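Local coordinates for protein probable amidase (Thermus thermophilus, PDB 2DC0) that is probably an amidase, with the mixed alpha/beta fold of the amidase family, and its precise activity is not defined, at residues Q32-A36 with T131-A137; D139-Q143 with A360-T365; L199-T203 with L288-A293; N235-P241 with G347-L352; H297-L301 with L316-L320. One frame throughout, in Å; residues are numbered along the deposited sequence.

Interaction 1. Residues Q32-A36 with T131-A137; sequences QDRNA and TGPVRNA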
# COMPACT_ATOMS: atom_id res chain seq x y z
N GLN A 32 -1.75 39.36 -15.34
CA GLN A 32 -0.40 38.95 -15.68
C GLN A 32 0.56 39.06 -14.49
O GLN A 32 1.47 38.24 -14.35
CB GLN A 32 0.11 39.81 -16.84
CG GLN A 32 1.46 39.41 -17.37
CD GLN A 32 1.78 40.10 -18.68
OE1 GLN A 32 1.68 41.33 -18.79
NE2 GLN A 32 2.15 39.32 -19.68
N ASP A 33 0.35 40.06 -13.64
CA ASP A 33 1.23 40.25 -12.49
C ASP A 33 1.15 39.11 -11.47
O ASP A 33 2.02 38.99 -10.61
CB ASP A 33 0.95 41.61 -11.82
CG ASP A 33 1.33 42.78 -12.72
OD1 ASP A 33 2.25 42.62 -13.56
OD2 ASP A 33 0.74 43.88 -12.60
N ARG A 34 0.12 38.27 -11.56
CA ARG A 34 0.01 37.14 -10.66
C ARG A 34 1.08 36.10 -11.03
O ARG A 34 1.39 35.20 -10.25
CB ARG A 34 -1.39 36.52 -10.73
CG ARG A 34 -2.48 37.38 -10.10
CD ARG A 34 -2.17 37.64 -8.63
NE ARG A 34 -3.38 37.93 -7.86
CZ ARG A 34 -4.05 39.07 -7.89
NH1 ARG A 34 -3.65 40.07 -8.66
NH2 ARG A 34 -5.14 39.23 -7.15
N ASN A 35 1.64 36.24 -12.23
CA ASN A 35 2.71 35.38 -12.73
C ASN A 35 2.37 33.89 -12.75
O ASN A 35 3.21 33.04 -12.43
CB ASN A 35 3.97 35.64 -11.88
CG ASN A 35 5.24 35.09 -12.51
OD1 ASN A 35 5.43 35.19 -13.73
ND2 ASN A 35 6.12 34.53 -11.69
N ALA A 36 1.15 33.57 -13.16
CA ALA A 36 0.70 32.19 -13.22
C ALA A 36 1.22 31.38 -14.40
O ALA A 36 1.30 30.15 -14.33
CB ALA A 36 -0.83 32.14 -13.21
N THR A 131 11.77 32.26 -11.69
CA THR A 131 10.61 32.76 -12.43
C THR A 131 9.91 33.90 -11.71
O THR A 131 9.10 34.63 -12.31
CB THR A 131 9.58 31.66 -12.60
OG1 THR A 131 9.06 31.31 -11.30
CG2 THR A 131 10.21 30.42 -13.22
N GLY A 132 10.21 34.06 -10.43
CA GLY A 132 9.53 35.08 -9.66
C GLY A 132 8.41 34.32 -8.97
O GLY A 132 7.98 33.29 -9.47
N PRO A 133 7.90 34.80 -7.84
CA PRO A 133 6.83 34.07 -7.16
C PRO A 133 5.49 34.07 -7.87
O PRO A 133 5.14 35.01 -8.58
CB PRO A 133 6.76 34.76 -5.80
CG PRO A 133 7.09 36.19 -6.16
CD PRO A 133 8.25 36.03 -7.11
N VAL A 134 4.75 32.98 -7.70
CA VAL A 134 3.41 32.89 -8.26
C VAL A 134 2.60 33.47 -7.11
O VAL A 134 2.75 33.04 -5.96
CB VAL A 134 2.97 31.44 -8.51
CG1 VAL A 134 1.50 31.41 -8.97
CG2 VAL A 134 3.85 30.81 -9.58
N ARG A 135 1.77 34.46 -7.41
CA ARG A 135 0.98 35.14 -6.40
C ARG A 135 -0.45 34.64 -6.32
O ARG A 135 -1.08 34.36 -7.34
CB ARG A 135 1.00 36.66 -6.66
CG ARG A 135 2.41 37.24 -6.62
CD ARG A 135 2.50 38.70 -7.07
NE ARG A 135 3.87 39.18 -6.92
CZ ARG A 135 4.41 39.56 -5.75
NH1 ARG A 135 3.68 39.53 -4.65
NH2 ARG A 135 5.68 39.93 -5.69
N ASN A 136 -0.94 34.52 -5.09
CA ASN A 136 -2.29 34.06 -4.82
C ASN A 136 -3.33 34.80 -5.64
O ASN A 136 -3.27 36.03 -5.78
CB ASN A 136 -2.58 34.20 -3.33
CG ASN A 136 -3.87 33.53 -2.93
OD1 ASN A 136 -4.96 33.99 -3.27
ND2 ASN A 136 -3.75 32.42 -2.20
N ALA A 137 -4.29 34.06 -6.17
CA ALA A 137 -5.35 34.63 -7.00
C ALA A 137 -6.20 35.68 -6.27
O ALA A 137 -6.62 36.66 -6.87
CB ALA A 137 -6.26 33.51 -7.51
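Arg34 lays its side chain along the backbone of 131-137, its CD 3.9 Å from CB of Arg135, and gives its guanidinium to two consecutive carbonyls: NE to O of Asn136 at 2.8 Å and NH2 to O of Ala137 at 3.0 Å. Its own carbonyl works the other way, with Arg34 O accepting from Arg135 N at 3.0 Å and almost linearly. Arg34 thus bonds three successive residues, 135 to 137, with its main chain and its side chain. Next to it Asn35, with positive phi, points its CB at the other segment, and its amide ND2 donates to Thr131 O at 3.0 Å and to Pro133 O at 3.3 Å, so the chain curls round a single nitrogen. Gly132 lies in that curl with a phi of 96°, where a CB would strike the preceding carbonyl. Val134 CG2 packs on Asn35 O at 3.7 Å, while the polar end of Arg135 is taken up by Pro140 O. Helix 149-157 packs against both segments, Leu157 on Arg34 and Val153 on Val134. The arrangement is a loop-to-loop junction of the amidase fold: the last residue of a short 3-10 turn and the asparagine after it, just before edge strand 37-40, bind main-chain carbonyls of an irregular segment.

Interaction 2. Residues D139-Q143 with A360-T365; sequences DPSRQ and APPLGT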
# COMPACT_ATOMS: atom_id res chain seq x y z
N ASP A 139 -5.26 37.37 -3.21
CA ASP A 139 -4.43 38.44 -2.65
C ASP A 139 -3.00 38.21 -3.11
O ASP A 139 -2.33 37.28 -2.66
CB ASP A 139 -4.53 38.37 -1.12
CG ASP A 139 -3.74 39.46 -0.42
OD1 ASP A 139 -2.89 40.09 -1.08
OD2 ASP A 139 -3.97 39.67 0.80
N PRO A 140 -2.50 39.06 -4.02
CA PRO A 140 -1.14 38.96 -4.56
C PRO A 140 -0.01 39.09 -3.54
O PRO A 140 1.15 38.85 -3.87
CB PRO A 140 -1.11 40.05 -5.63
CG PRO A 140 -2.01 41.10 -5.04
CD PRO A 140 -3.17 40.28 -4.54
N SER A 141 -0.35 39.46 -2.30
CA SER A 141 0.66 39.59 -1.26
C SER A 141 0.80 38.26 -0.52
O SER A 141 1.71 38.09 0.29
CB SER A 141 0.27 40.69 -0.25
OG SER A 141 -0.89 40.35 0.49
N ARG A 142 -0.10 37.33 -0.81
CA ARG A 142 -0.09 36.01 -0.17
C ARG A 142 0.43 34.93 -1.12
O ARG A 142 0.39 35.09 -2.34
CB ARG A 142 -1.51 35.61 0.28
CG ARG A 142 -2.22 36.58 1.24
CD ARG A 142 -1.50 36.71 2.57
NE ARG A 142 -2.24 37.51 3.55
CZ ARG A 142 -3.14 37.02 4.41
NH1 ARG A 142 -3.43 35.73 4.42
NH2 ARG A 142 -3.74 37.83 5.28
N GLN A 143 0.92 33.84 -0.54
CA GLN A 143 1.46 32.73 -1.32
C GLN A 143 0.38 32.03 -2.14
O GLN A 143 -0.74 31.81 -1.67
CB GLN A 143 2.11 31.68 -0.40
CG GLN A 143 3.24 32.20 0.49
CD GLN A 143 3.84 31.11 1.38
OE1 GLN A 143 3.12 30.25 1.89
NE2 GLN A 143 5.15 31.16 1.59
N ALA A 360 -3.78 31.04 3.18
CA ALA A 360 -2.48 31.31 2.55
C ALA A 360 -1.80 32.47 3.26
O ALA A 360 -2.37 33.55 3.39
CB ALA A 360 -2.68 31.63 1.07
N PRO A 361 -0.56 32.27 3.72
CA PRO A 361 0.18 33.33 4.42
C PRO A 361 0.96 34.27 3.50
O PRO A 361 1.14 33.99 2.31
CB PRO A 361 1.10 32.53 5.34
CG PRO A 361 1.47 31.37 4.49
CD PRO A 361 0.16 30.98 3.79
N PRO A 362 1.43 35.40 4.04
CA PRO A 362 2.20 36.36 3.24
C PRO A 362 3.45 35.71 2.64
O PRO A 362 4.02 34.78 3.22
CB PRO A 362 2.57 37.44 4.26
CG PRO A 362 1.39 37.45 5.17
CD PRO A 362 1.10 35.97 5.36
N LEU A 363 3.87 36.20 1.48
CA LEU A 363 5.07 35.67 0.86
C LEU A 363 6.20 35.85 1.87
O LEU A 363 6.22 36.83 2.60
CB LEU A 363 5.39 36.45 -0.42
CG LEU A 363 4.37 36.28 -1.56
CD1 LEU A 363 4.59 37.34 -2.63
CD2 LEU A 363 4.51 34.88 -2.13
N GLY A 364 7.11 34.88 1.94
CA GLY A 364 8.24 34.97 2.86
C GLY A 364 8.01 34.49 4.28
O GLY A 364 8.91 34.54 5.10
N THR A 365 6.80 34.01 4.57
CA THR A 365 6.48 33.53 5.92
C THR A 365 7.12 32.17 6.17
O THR A 365 6.72 31.16 5.59
CB THR A 365 4.97 33.42 6.11
OG1 THR A 365 4.36 34.68 5.79
CG2 THR A 365 4.63 33.08 7.55
O HOH W 1 7.35 30.01 3.25
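Gln143, with 111 Å² covered, and Arg142, with 75 Å², carry this contact, and Leu363 (65 Å²) closes it from the other side. The backbone of Gln143 gives N to Pro361 O at 2.9 Å, and its side chain extends over the proline, OE1 lying 3.3 Å from Pro361 CG. Farther out, Gln143 NE2 reaches a water at 3.0 Å that in turn donates to Thr365 O at 2.7 Å; the same amide also bonds Glu127, and OE1 takes a hydrogen bond from His377.

Arg142 donates NH1 to Ala360 O at 2.6 Å and lays one face of its guanidinium over Pro362 CD, while NH2 has a salt bridge to Glu404. Together with Leu363 N to Ser141 O at 3.1 Å, the Gln143 bond makes a single beta bridge between Arg142 and Pro362. It joins two loops at the point where each turns: a type I turn runs from Asp139 to Arg142, with an Asx turn in which Asp139 OD1 accepts from Ser141 N at 2.9 Å, and a type II turn runs from Pro362 to Thr365, with Gly364 at positive phi.

Leu363 brings CD2 to 3.8 Å from Gln143 CA and CD1 to 4.0 Å from Pro140 O. Next to the bridge, Ala360 CB sits 3.4 Å from Gln143 O, with Phe178 of helix 173-179 and Met406 of strand 406-413 packed against the same alanine.

Interaction 3. Residues L199-T203 with L288-A293; sequences LSRST and LVRYEA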
# COMPACT_ATOMS: atom_id res chain seq x y z
N LEU A 199 9.27 13.31 -9.55
CA LEU A 199 9.86 13.85 -8.33
C LEU A 199 10.13 12.59 -7.53
O LEU A 199 11.28 12.22 -7.29
CB LEU A 199 8.87 14.75 -7.58
CG LEU A 199 9.38 15.32 -6.25
CD1 LEU A 199 10.63 16.17 -6.46
CD2 LEU A 199 8.28 16.16 -5.61
N SER A 200 9.05 11.93 -7.13
CA SER A 200 9.12 10.67 -6.40
C SER A 200 8.22 9.72 -7.19
O SER A 200 7.00 9.79 -7.08
CB SER A 200 8.57 10.85 -4.98
OG SER A 200 8.42 9.59 -4.35
N ARG A 201 8.82 8.85 -7.98
CA ARG A 201 8.05 7.92 -8.79
C ARG A 201 7.03 7.07 -8.03
O ARG A 201 5.97 6.77 -8.57
CB ARG A 201 8.98 6.99 -9.58
CG ARG A 201 9.78 7.68 -10.69
CD ARG A 201 10.83 6.73 -11.24
NE ARG A 201 10.22 5.50 -11.74
CZ ARG A 201 10.87 4.34 -11.85
NH1 ARG A 201 12.14 4.24 -11.48
NH2 ARG A 201 10.24 3.27 -12.32
N SER A 202 7.33 6.69 -6.79
CA SER A 202 6.40 5.85 -6.04
C SER A 202 5.41 6.66 -5.21
O SER A 202 4.61 6.09 -4.46
CB SER A 202 7.17 4.89 -5.12
OG SER A 202 7.82 5.57 -4.07
N THR A 203 5.45 7.98 -5.35
CA THR A 203 4.55 8.83 -4.59
C THR A 203 3.88 9.92 -5.44
O THR A 203 2.90 10.54 -5.00
CB THR A 203 5.29 9.49 -3.41
OG1 THR A 203 6.00 8.48 -2.69
CG2 THR A 203 4.31 10.16 -2.48
N LEU A 288 11.74 9.48 2.19
CA LEU A 288 11.42 8.70 1.02
C LEU A 288 11.42 9.54 -0.26
O LEU A 288 12.05 9.18 -1.24
CB LEU A 288 10.07 8.01 1.21
CG LEU A 288 9.78 6.85 0.25
CD1 LEU A 288 8.69 5.94 0.81
CD2 LEU A 288 9.38 7.42 -1.10
N VAL A 289 10.72 10.67 -0.22
CA VAL A 289 10.64 11.56 -1.38
C VAL A 289 11.97 12.23 -1.72
O VAL A 289 12.37 12.24 -2.89
CB VAL A 289 9.55 12.65 -1.14
CG1 VAL A 289 9.66 13.76 -2.19
CG2 VAL A 289 8.15 12.00 -1.24
N ARG A 290 12.66 12.79 -0.73
CA ARG A 290 13.94 13.45 -1.00
C ARG A 290 14.95 12.46 -1.58
O ARG A 290 15.74 12.83 -2.45
CB ARG A 290 14.49 14.09 0.26
CG ARG A 290 13.69 15.31 0.69
CD ARG A 290 14.27 15.97 1.91
NE ARG A 290 13.60 17.23 2.22
CZ ARG A 290 13.81 17.93 3.32
NH1 ARG A 290 14.69 17.50 4.22
NH2 ARG A 290 13.16 19.07 3.52
N TYR A 291 14.94 11.22 -1.09
CA TYR A 291 15.86 10.22 -1.59
C TYR A 291 15.61 9.98 -3.08
O TYR A 291 16.55 10.01 -3.88
CB TYR A 291 15.70 8.89 -0.85
CG TYR A 291 16.64 7.80 -1.35
CD1 TYR A 291 17.94 7.70 -0.86
CD2 TYR A 291 16.24 6.91 -2.35
CE1 TYR A 291 18.82 6.73 -1.35
CE2 TYR A 291 17.11 5.94 -2.84
CZ TYR A 291 18.40 5.86 -2.34
OH TYR A 291 19.27 4.91 -2.83
N GLU A 292 14.36 9.72 -3.44
CA GLU A 292 14.01 9.47 -4.84
C GLU A 292 14.24 10.69 -5.71
O GLU A 292 14.76 10.57 -6.82
CB GLU A 292 12.55 9.00 -4.98
CG GLU A 292 12.23 7.66 -4.31
CD GLU A 292 10.85 7.10 -4.68
OE1 GLU A 292 10.03 7.82 -5.28
OE2 GLU A 292 10.59 5.92 -4.35
N ALA A 293 13.87 11.87 -5.21
CA ALA A 293 14.02 13.11 -5.97
C ALA A 293 15.49 13.42 -6.24
O ALA A 293 15.85 13.87 -7.33
CB ALA A 293 13.37 14.27 -5.22
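Leu199 comes first and meets the helix through its side chain and its carbonyl: CD1 packs on Ala293 CB at 3.6 Å, CG stands 4.4 Å from Val289 CG1, and its O receives a CA-H...O contact from Ala293 CA at 3.2 Å. At Ser200 the contact turns polar. Its OG donates to Glu292 OE1 at 2.6 Å, while its CB rests on Val289 CG2 at 3.9 Å. Arg201 hardly touches the helix; its guanidinium makes a salt bridge with Asp329 of the second subunit. Ser202 returns to the same carboxylate, giving N to Glu292 OE1 at 3.3 Å and OG to Glu292 OE2 at 2.8 Å. Both oxygens of one glutamate are thus engaged by a short loop, and OE2 has a further hydrogen bond with Tyr327. Thr203 finishes the segment with OG1 donating to Ser200 OG at 3.1 Å and lying 3.9 Å from Leu288 CD2, a methyl that also sits 3.8 Å from Ser202 OG. Ser200 and Ser202 converge on one carboxylate, so the loop bends round it. The loop leads from strand 182-185 of the large mixed sheet into strand 206-210, and it lies against helix 281-296, with helix 324-345 alongside through Tyr327 and Arg334 and the second subunit close by.

Interaction 4. Residues N235-P241 with G347-L352; sequences NPVFGVP and GVDALL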
# COMPACT_ATOMS: atom_id res chain seq x y z
N ASN A 235 -27.23 9.66 3.35
CA ASN A 235 -26.78 9.44 4.72
C ASN A 235 -25.29 9.12 4.77
O ASN A 235 -24.87 8.11 5.34
CB ASN A 235 -27.58 8.31 5.35
CG ASN A 235 -29.06 8.65 5.50
OD1 ASN A 235 -29.93 7.79 5.39
ND2 ASN A 235 -29.33 9.92 5.77
N PRO A 236 -24.46 9.99 4.18
CA PRO A 236 -23.01 9.76 4.19
C PRO A 236 -22.47 9.74 5.61
O PRO A 236 -22.95 10.46 6.49
CB PRO A 236 -22.47 10.94 3.38
CG PRO A 236 -23.45 12.03 3.70
CD PRO A 236 -24.78 11.31 3.60
N VAL A 237 -21.47 8.89 5.85
CA VAL A 237 -20.85 8.78 7.16
C VAL A 237 -19.41 9.24 6.98
O VAL A 237 -18.64 8.63 6.24
CB VAL A 237 -20.85 7.32 7.68
CG1 VAL A 237 -20.17 7.25 9.04
CG2 VAL A 237 -22.29 6.81 7.78
N PHE A 238 -19.05 10.33 7.65
CA PHE A 238 -17.71 10.89 7.55
C PHE A 238 -16.89 10.64 8.80
O PHE A 238 -17.38 10.84 9.92
CB PHE A 238 -17.79 12.39 7.28
CG PHE A 238 -18.43 12.74 5.97
CD1 PHE A 238 -17.75 12.51 4.77
CD2 PHE A 238 -19.70 13.31 5.93
CE1 PHE A 238 -18.33 12.86 3.55
CE2 PHE A 238 -20.29 13.66 4.71
CZ PHE A 238 -19.61 13.43 3.52
N GLY A 239 -15.66 10.19 8.62
CA GLY A 239 -14.78 9.94 9.75
C GLY A 239 -13.85 11.13 9.92
O GLY A 239 -13.33 11.67 8.94
N VAL A 240 -13.64 11.54 11.17
CA VAL A 240 -12.77 12.67 11.46
C VAL A 240 -11.64 12.20 12.38
O VAL A 240 -11.89 11.76 13.51
CB VAL A 240 -13.57 13.81 12.15
CG1 VAL A 240 -12.65 14.96 12.51
CG2 VAL A 240 -14.67 14.29 11.21
N PRO A 241 -10.39 12.27 11.90
CA PRO A 241 -9.21 11.85 12.66
C PRO A 241 -8.73 12.92 13.63
O PRO A 241 -7.69 13.55 13.42
CB PRO A 241 -8.19 11.54 11.57
CG PRO A 241 -8.51 12.59 10.54
CD PRO A 241 -10.02 12.60 10.51
N GLY A 347 -15.77 1.32 7.88
CA GLY A 347 -17.00 1.75 8.52
C GLY A 347 -17.47 3.16 8.20
O GLY A 347 -18.56 3.55 8.62
N VAL A 348 -16.66 3.94 7.48
CA VAL A 348 -17.05 5.30 7.10
C VAL A 348 -16.94 5.45 5.59
O VAL A 348 -16.23 4.68 4.94
CB VAL A 348 -16.18 6.41 7.80
CG1 VAL A 348 -16.31 6.31 9.31
CG2 VAL A 348 -14.72 6.28 7.39
N ASP A 349 -17.64 6.41 5.01
CA ASP A 349 -17.59 6.60 3.56
C ASP A 349 -16.33 7.34 3.15
O ASP A 349 -15.80 7.13 2.05
CB ASP A 349 -18.84 7.33 3.08
CG ASP A 349 -20.11 6.51 3.28
OD1 ASP A 349 -20.11 5.34 2.85
OD2 ASP A 349 -21.08 7.03 3.86
N ALA A 350 -15.84 8.21 4.03
CA ALA A 350 -14.63 8.96 3.75
C ALA A 350 -14.18 9.70 4.99
O ALA A 350 -14.93 9.80 5.96
CB ALA A 350 -14.87 9.97 2.63
N LEU A 351 -12.95 10.19 4.96
CA LEU A 351 -12.43 10.96 6.06
C LEU A 351 -12.54 12.41 5.62
O LEU A 351 -12.49 12.71 4.43
CB LEU A 351 -10.95 10.64 6.32
CG LEU A 351 -10.59 9.18 6.60
CD1 LEU A 351 -9.12 9.09 7.01
CD2 LEU A 351 -11.49 8.64 7.70
N LEU A 352 -12.73 13.29 6.59
CA LEU A 352 -12.81 14.73 6.36
C LEU A 352 -11.80 15.41 7.27
O LEU A 352 -11.66 15.04 8.43
CB LEU A 352 -14.20 15.27 6.71
CG LEU A 352 -15.40 14.92 5.84
CD1 LEU A 352 -16.61 15.74 6.30
CD2 LEU A 352 -15.08 15.24 4.38
O HOH W 2 -23.63 6.24 3.45
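The hollow at the middle of this pairing is Gly239. A CB there would come within 3.1 Å of Leu351 CD2 and 3.3 Å of Val348 CG2, so the two side chains occupy room that the glycine leaves open, and the CA atoms of Gly239 and Leu351 approach to 4.5 Å. On the face bearing Phe238 and Ala350 the bump is the ring: Leu352 CD1 sits over it, 3.9 Å from the centroid of the Phe238 ring in a CH-pi contact, with Ala350 CB 4.4 Å from Phe238 CD1 filling the space beside it.

These are neighbouring parallel strands, 237-240 and 350-354, near one end of the large mixed sheet of the amidase fold, where strand 270-273 forms the edge beyond 237-240. Their short segments cross at 51°, and the hydrogen bonds run Gly239 N to Ala350 O at 2.8 Å, then Leu352 N to Gly239 O at 2.9 Å.

Asp349, just before strand 350-354, pairs with the start of strand 237-240 at Val237: its N donates to Val237 O at 2.7 Å and its OD2 accepts from Val237 N at 2.8 Å, while OD1 has a salt bridge to Lys421. Val348 CG1 fits beside Val237 CG1 at 4.0 Å. At this Pro236 end, Leu425 of helix 419-430 lies on Pro236, Asp349 and Ala350. At the other end Pro241 CD packs on Leu352 O at 3.6 Å.

Interaction 5. Residues H297-L301 with L316-L320; sequences HEKAL and LLAGL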
# COMPACT_ATOMS: atom_id res chain seq x y z
N HIS A 297 17.66 14.02 -10.03
CA HIS A 297 18.46 15.18 -10.39
C HIS A 297 19.91 15.07 -9.95
O HIS A 297 20.62 16.08 -9.86
CB HIS A 297 17.84 16.42 -9.76
CG HIS A 297 16.43 16.66 -10.19
ND1 HIS A 297 16.10 17.25 -11.39
CD2 HIS A 297 15.25 16.33 -9.60
CE1 HIS A 297 14.78 17.27 -11.53
NE2 HIS A 297 14.25 16.72 -10.45
N GLU A 298 20.36 13.85 -9.69
CA GLU A 298 21.73 13.62 -9.23
C GLU A 298 22.81 14.17 -10.17
O GLU A 298 23.75 14.82 -9.71
CB GLU A 298 21.93 12.12 -9.02
CG GLU A 298 23.31 11.75 -8.55
CD GLU A 298 23.36 10.36 -7.94
OE1 GLU A 298 22.74 9.44 -8.50
OE2 GLU A 298 24.02 10.20 -6.90
N LYS A 299 22.67 13.92 -11.46
CA LYS A 299 23.64 14.40 -12.43
C LYS A 299 23.69 15.93 -12.45
O LYS A 299 24.76 16.53 -12.31
CB LYS A 299 23.29 13.87 -13.82
CG LYS A 299 24.30 14.20 -14.91
CD LYS A 299 23.95 13.51 -16.21
CE LYS A 299 25.01 13.74 -17.28
NZ LYS A 299 25.15 15.19 -17.63
N ALA A 300 22.53 16.56 -12.60
CA ALA A 300 22.47 18.02 -12.64
C ALA A 300 22.98 18.65 -11.34
O ALA A 300 23.62 19.71 -11.37
CB ALA A 300 21.04 18.48 -12.90
N LEU A 301 22.70 18.01 -10.21
CA LEU A 301 23.13 18.54 -8.92
C LEU A 301 24.65 18.52 -8.79
O LEU A 301 25.23 19.34 -8.07
CB LEU A 301 22.49 17.74 -7.79
CG LEU A 301 22.64 18.30 -6.37
CD1 LEU A 301 22.13 19.73 -6.31
CD2 LEU A 301 21.86 17.43 -5.40
N LEU A 316 17.54 18.68 -2.01
CA LEU A 316 18.13 17.66 -2.85
C LEU A 316 19.39 17.09 -2.19
O LEU A 316 19.62 15.88 -2.22
CB LEU A 316 18.47 18.23 -4.24
CG LEU A 316 17.27 18.46 -5.16
CD1 LEU A 316 17.75 19.04 -6.49
CD2 LEU A 316 16.54 17.14 -5.41
N LEU A 317 20.20 17.96 -1.58
CA LEU A 317 21.42 17.51 -0.91
C LEU A 317 21.08 16.61 0.27
O LEU A 317 21.78 15.64 0.56
CB LEU A 317 22.25 18.71 -0.44
CG LEU A 317 22.91 19.50 -1.57
CD1 LEU A 317 23.53 20.77 -1.03
CD2 LEU A 317 23.96 18.62 -2.25
N ALA A 318 19.99 16.94 0.96
CA ALA A 318 19.55 16.14 2.09
C ALA A 318 19.18 14.77 1.53
O ALA A 318 19.38 13.74 2.18
CB ALA A 318 18.35 16.79 2.77
N GLY A 319 18.65 14.76 0.30
CA GLY A 319 18.27 13.51 -0.34
C GLY A 319 19.48 12.65 -0.69
O GLY A 319 19.42 11.41 -0.65
N LEU A 320 20.58 13.30 -1.04
CA LEU A 320 21.81 12.60 -1.39
C LEU A 320 22.55 12.14 -0.15
O LEU A 320 23.38 11.22 -0.21
CB LEU A 320 22.73 13.50 -2.22
CG LEU A 320 22.28 13.78 -3.65
CD1 LEU A 320 23.32 14.63 -4.36
CD2 LEU A 320 22.09 12.46 -4.39
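Helices 298-303 and 310-321, two short members of the mainly helical part of the chain that separates strand 270-273 from strand 350-354, pack here through leucine side chains. The CA atoms come no closer than 7.9 Å, for Glu298 with Leu320 and for Leu301 with Leu316, so side chains alone fill the gap.

The apolar contacts centre on Leu301, which has 87 Å² covered. Pointing toward the other helix, it sets CD2 among three leucines spaced along one side of 310-321: Leu301 CD2 is 3.7 Å from Leu316 CB and 4.0 Å from Leu317 CD2, with Leu320 the nearest of the three. Leu316 also reaches back to His297, its CD1 4.2 Å from His297 CB. Ile120, from a loop, packs on both His297 and Leu316.

Between the segments, the one polar side-chain end involved only packs: Glu298 brings OE2 to 3.9 Å from Leu320 CD2.

Backbone bonding stays within 297-301, where His297 is the N-cap residue and its O takes the backbone N of Leu301 at 2.9 Å, starting the turn that presents Leu301. Helix 281-296 lies on the flank, where Ala294 and Arg295 meet Leu320. The tightest touch between the two segments is methyl on methyl, Leu301 CD2 to Leu320 CD1 at 3.3 Å.

Interactions 1 and 2 are one continuous patch, their centres 11 Å apart: Arg135 NH1 bonds Pro140 O, and Asn136 N bonds Arg142 O, within the long loop between strand 110-115 and helix 149-157. Interactions 3 and 5 form another patch, centres 12 Å apart, where Arg290 and Tyr291 of helix 281-296 pack on Gly319. Interaction 4 stands apart in the sheet, 36 Å from interaction 1 between centres and on the opposite side of the chain's centre. Along the chain interaction 1 closes before interaction 2 opens; interaction 2 encloses 3, 4 and 5, interaction 4 encloses 5, and 3 and 4 cross. Four of the five join pieces 85 or more residues apart, while interaction 5 is local.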